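Side-chain contact in putative iron-uptake ABC transport system,periplasmic iron-binding protein (PDB 3E13), which binds a ferric ion and probably delivers it in the periplasm to an ABC transporter for iron uptake: residues Q185-E190 with V213-S218. Numbering follows the deposited sequence.
Sequences QVFAGE and VEVGNS
Helices 179-188 and 210-217 meet near their C-terminal ends, where Phe187 lays its ring against residues 214-218, touching Glu214, Val215 and Ser218. With CG anti to the backbone N (chi1 167°), the ring reaches across to the neighbouring helix. Val215 sits over one ring face: its CA makes an off-centre CH-pi contact, 4.3 Å from the Phe187 ring centroid, and its CG2 branch approaches Phe187 CD2 at 3.8 Å. Ser218 comes instead to the ring edge, where its OG lies 3.5 Å from Phe187 CD1. That hydroxyl is turned back onto the preceding turn, donating to Val215 O at 2.8 Å from OG, in the carbonyl plane and on a lone pair (C=O...OG angle 140°). Val215 O also accepts from Ser218 N, so one residue grips it twice; the OG bond holds the hydroxyl beside the ring. Glu214 approaches obliquely: its backbone O is 3.6 Å from Phe187 CE1, while its extended side chain brings OE2 to 3.9 Å from Phe187 CZ, the carboxylate tilted 39° from the ring plane. Val215 also packs on Ala183 and Arg184, and Ser218 on Asn109 of strand 97-109. A single phenylalanine thus joins two helices of the alpha/beta fold of a periplasmic solute-binding protein, in the lobe that carries iron ligands Tyr199 and Tyr200.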
ATOM      1  N   GLN A 185      15.146   3.840 -11.680  1.00 11.71           N
ATOM      2  CA  GLN A 185      15.211   4.911 -12.657  1.00 11.08           C
ATOM      3  C   GLN A 185      15.769   6.194 -12.054  1.00 10.81           C
ATOM      4  O   GLN A 185      16.549   6.880 -12.680  1.00 11.17           O
ATOM      5  CB  GLN A 185      13.866   5.174 -13.291  1.00 10.38           C
ATOM      6  CG  GLN A 185      13.415   4.091 -14.229  1.00 10.14           C
ATOM      7  CD  GLN A 185      12.057   4.376 -14.877  1.00 12.67           C
ATOM      8  OE1 GLN A 185      11.960   4.696 -16.098  1.00 17.53           O
ATOM      9  NE2 GLN A 185      10.998   4.226 -14.105  1.00  8.59           N
ATOM     10  N   VAL A 186      15.449   6.482 -10.803  1.00 10.64           N
ATOM     11  CA  VAL A 186      16.030   7.632 -10.100  1.00 11.10           C
ATOM     12  C   VAL A 186      17.508   7.471  -9.750  1.00 12.27           C
ATOM     13  O   VAL A 186      18.312   8.381  -9.964  1.00 11.51           O
ATOM     14  CB  VAL A 186      15.168   7.948  -8.832  1.00 10.71           C
ATOM     15  CG1 VAL A 186      15.846   9.008  -7.898  1.00 12.57           C
ATOM     16  CG2 VAL A 186      13.846   8.422  -9.271  1.00 12.45           C
ATOM     17  N   PHE A 187      17.855   6.281  -9.267  1.00 12.16           N
ATOM     18  CA  PHE A 187      19.246   5.914  -9.043  1.00 12.12           C
ATOM     19  C   PHE A 187      20.086   6.125 -10.326  1.00 12.73           C
ATOM     20  O   PHE A 187      21.175   6.667 -10.257  1.00 13.69           O
ATOM     21  CB  PHE A 187      19.315   4.461  -8.610  1.00 11.69           C
ATOM     22  CG  PHE A 187      20.692   3.900  -8.639  1.00 13.07           C
ATOM     23  CD1 PHE A 187      21.603   4.289  -7.680  1.00 14.05           C
ATOM     24  CD2 PHE A 187      21.072   2.979  -9.603  1.00 12.46           C
ATOM     25  CE1 PHE A 187      22.900   3.761  -7.693  1.00 16.91           C
ATOM     26  CE2 PHE A 187      22.336   2.464  -9.619  1.00 15.81           C
ATOM     27  CZ  PHE A 187      23.258   2.875  -8.673  1.00 19.77           C
ATOM     28  N   ALA A 188      19.557   5.710 -11.478  1.00 13.22           N
ATOM     29  CA  ALA A 188      20.264   5.641 -12.755  1.00 14.27           C
ATOM     30  C   ALA A 188      20.284   6.992 -13.474  1.00 15.13           C
ATOM     31  O   ALA A 188      20.957   7.138 -14.488  1.00 16.74           O
ATOM     32  CB  ALA A 188      19.592   4.602 -13.628  1.00 14.41           C
ATOM     33  N   GLY A 189      19.541   7.963 -12.952  1.00 15.94           N
ATOM     34  CA  GLY A 189      19.443   9.301 -13.522  1.00 16.16           C
ATOM     35  C   GLY A 189      18.515   9.384 -14.739  1.00 16.42           C
ATOM     36  O   GLY A 189      18.653  10.311 -15.566  1.00 16.86           O
ATOM     37  N   GLU A 190      17.595   8.435 -14.873  1.00 16.15           N
ATOM     38  CA  GLU A 190      16.634   8.437 -15.969  1.00 16.11           C
ATOM     39  C   GLU A 190      15.431   9.350 -15.666  1.00 15.27           C
ATOM     40  O   GLU A 190      14.649   9.711 -16.550  1.00 14.46           O
ATOM     41  CB  GLU A 190      16.141   7.004 -16.327  1.00 16.80           C
ATOM     42  CG  GLU A 190      15.059   7.038 -17.422  1.00 22.90           C
ATOM     43  CD  GLU A 190      14.810   5.734 -18.182  1.00 25.89           C
ATOM     44  OE1 GLU A 190      14.479   4.730 -17.522  1.00 23.56           O
ATOM     45  OE2 GLU A 190      14.879   5.753 -19.482  1.00 29.20           O
ATOM     46  N   VAL A 213      20.781  -2.524  -2.790  1.00  8.44           N
ATOM     47  CA  VAL A 213      21.384  -1.628  -1.750  1.00  8.79           C
ATOM     48  C   VAL A 213      21.899  -0.343  -2.364  1.00 10.12           C
ATOM     49  O   VAL A 213      21.640   0.760  -1.842  1.00  9.77           O
ATOM     50  CB  VAL A 213      22.439  -2.350  -0.935  1.00  8.26           C
ATOM     51  CG1 VAL A 213      23.053  -1.398   0.088  1.00 11.27           C
ATOM     52  CG2 VAL A 213      21.833  -3.578  -0.194  1.00  9.30           C
ATOM     53  N   GLU A 214      22.550  -0.444  -3.511  1.00 10.78           N
ATOM     54  CA  GLU A 214      23.028   0.741  -4.230  1.00 11.45           C
ATOM     55  C   GLU A 214      21.859   1.684  -4.567  1.00 11.71           C
ATOM     56  O   GLU A 214      21.926   2.920  -4.377  1.00 11.18           O
ATOM     57  CB  GLU A 214      23.724   0.313  -5.519  1.00 13.90           C
ATOM     58  CG  GLU A 214      25.022  -0.391  -5.285  1.00 19.16           C
ATOM     59  CD  GLU A 214      25.774  -0.632  -6.603  1.00 26.41           C
ATOM     60  OE1 GLU A 214      26.931  -1.125  -6.508  1.00 32.90           O
ATOM     61  OE2 GLU A 214      25.211  -0.344  -7.707  1.00 27.13           O
ATOM     62  N   VAL A 215      20.787   1.099  -5.103  1.00 10.55           N
ATOM     63  CA  VAL A 215      19.594   1.885  -5.435  1.00  9.99           C
ATOM     64  C   VAL A 215      19.025   2.537  -4.205  1.00  9.00           C
ATOM     65  O   VAL A 215      18.809   3.749  -4.175  1.00 10.37           O
ATOM     66  CB  VAL A 215      18.483   1.059  -6.115  1.00  9.46           C
ATOM     67  CG1 VAL A 215      17.174   1.862  -6.273  1.00  9.71           C
ATOM     68  CG2 VAL A 215      18.978   0.569  -7.464  1.00 10.77           C
ATOM     69  N   GLY A 216      18.759   1.756  -3.165  1.00  8.71           N
ATOM     70  CA  GLY A 216      18.094   2.285  -1.989  1.00  7.71           C
ATOM     71  C   GLY A 216      18.911   3.366  -1.316  1.00  8.08           C
ATOM     72  O   GLY A 216      18.366   4.373  -0.826  1.00  8.16           O
ATOM     73  N   ASN A 217      20.221   3.219  -1.388  1.00  8.91           N
ATOM     74  CA  ASN A 217      21.118   4.161  -0.691  1.00  8.91           C
ATOM     75  C   ASN A 217      21.146   5.546  -1.378  1.00  9.99           C
ATOM     76  O   ASN A 217      21.509   6.552  -0.725  1.00 12.50           O
ATOM     77  CB  ASN A 217      22.541   3.622  -0.558  1.00 10.24           C
ATOM     78  CG  ASN A 217      22.719   2.631   0.605  1.00  8.39           C
ATOM     79  OD1 ASN A 217      21.827   2.429   1.410  1.00 10.25           O
ATOM     80  ND2 ASN A 217      23.901   1.973   0.649  1.00  9.84           N
ATOM     81  N   SER A 218      20.737   5.622  -2.644  1.00  9.41           N
ATOM     82  CA  SER A 218      20.690   6.850  -3.387  1.00  9.55           C
ATOM     83  C   SER A 218      19.445   7.692  -3.145  1.00 10.92           C
ATOM     84  O   SER A 218      19.376   8.807  -3.615  1.00 11.16           O
ATOM     85  CB  SER A 218      20.840   6.541  -4.880  1.00 10.14           C
ATOM     86  OG  SER A 218      19.607   6.068  -5.454  1.00 10.86           O
TER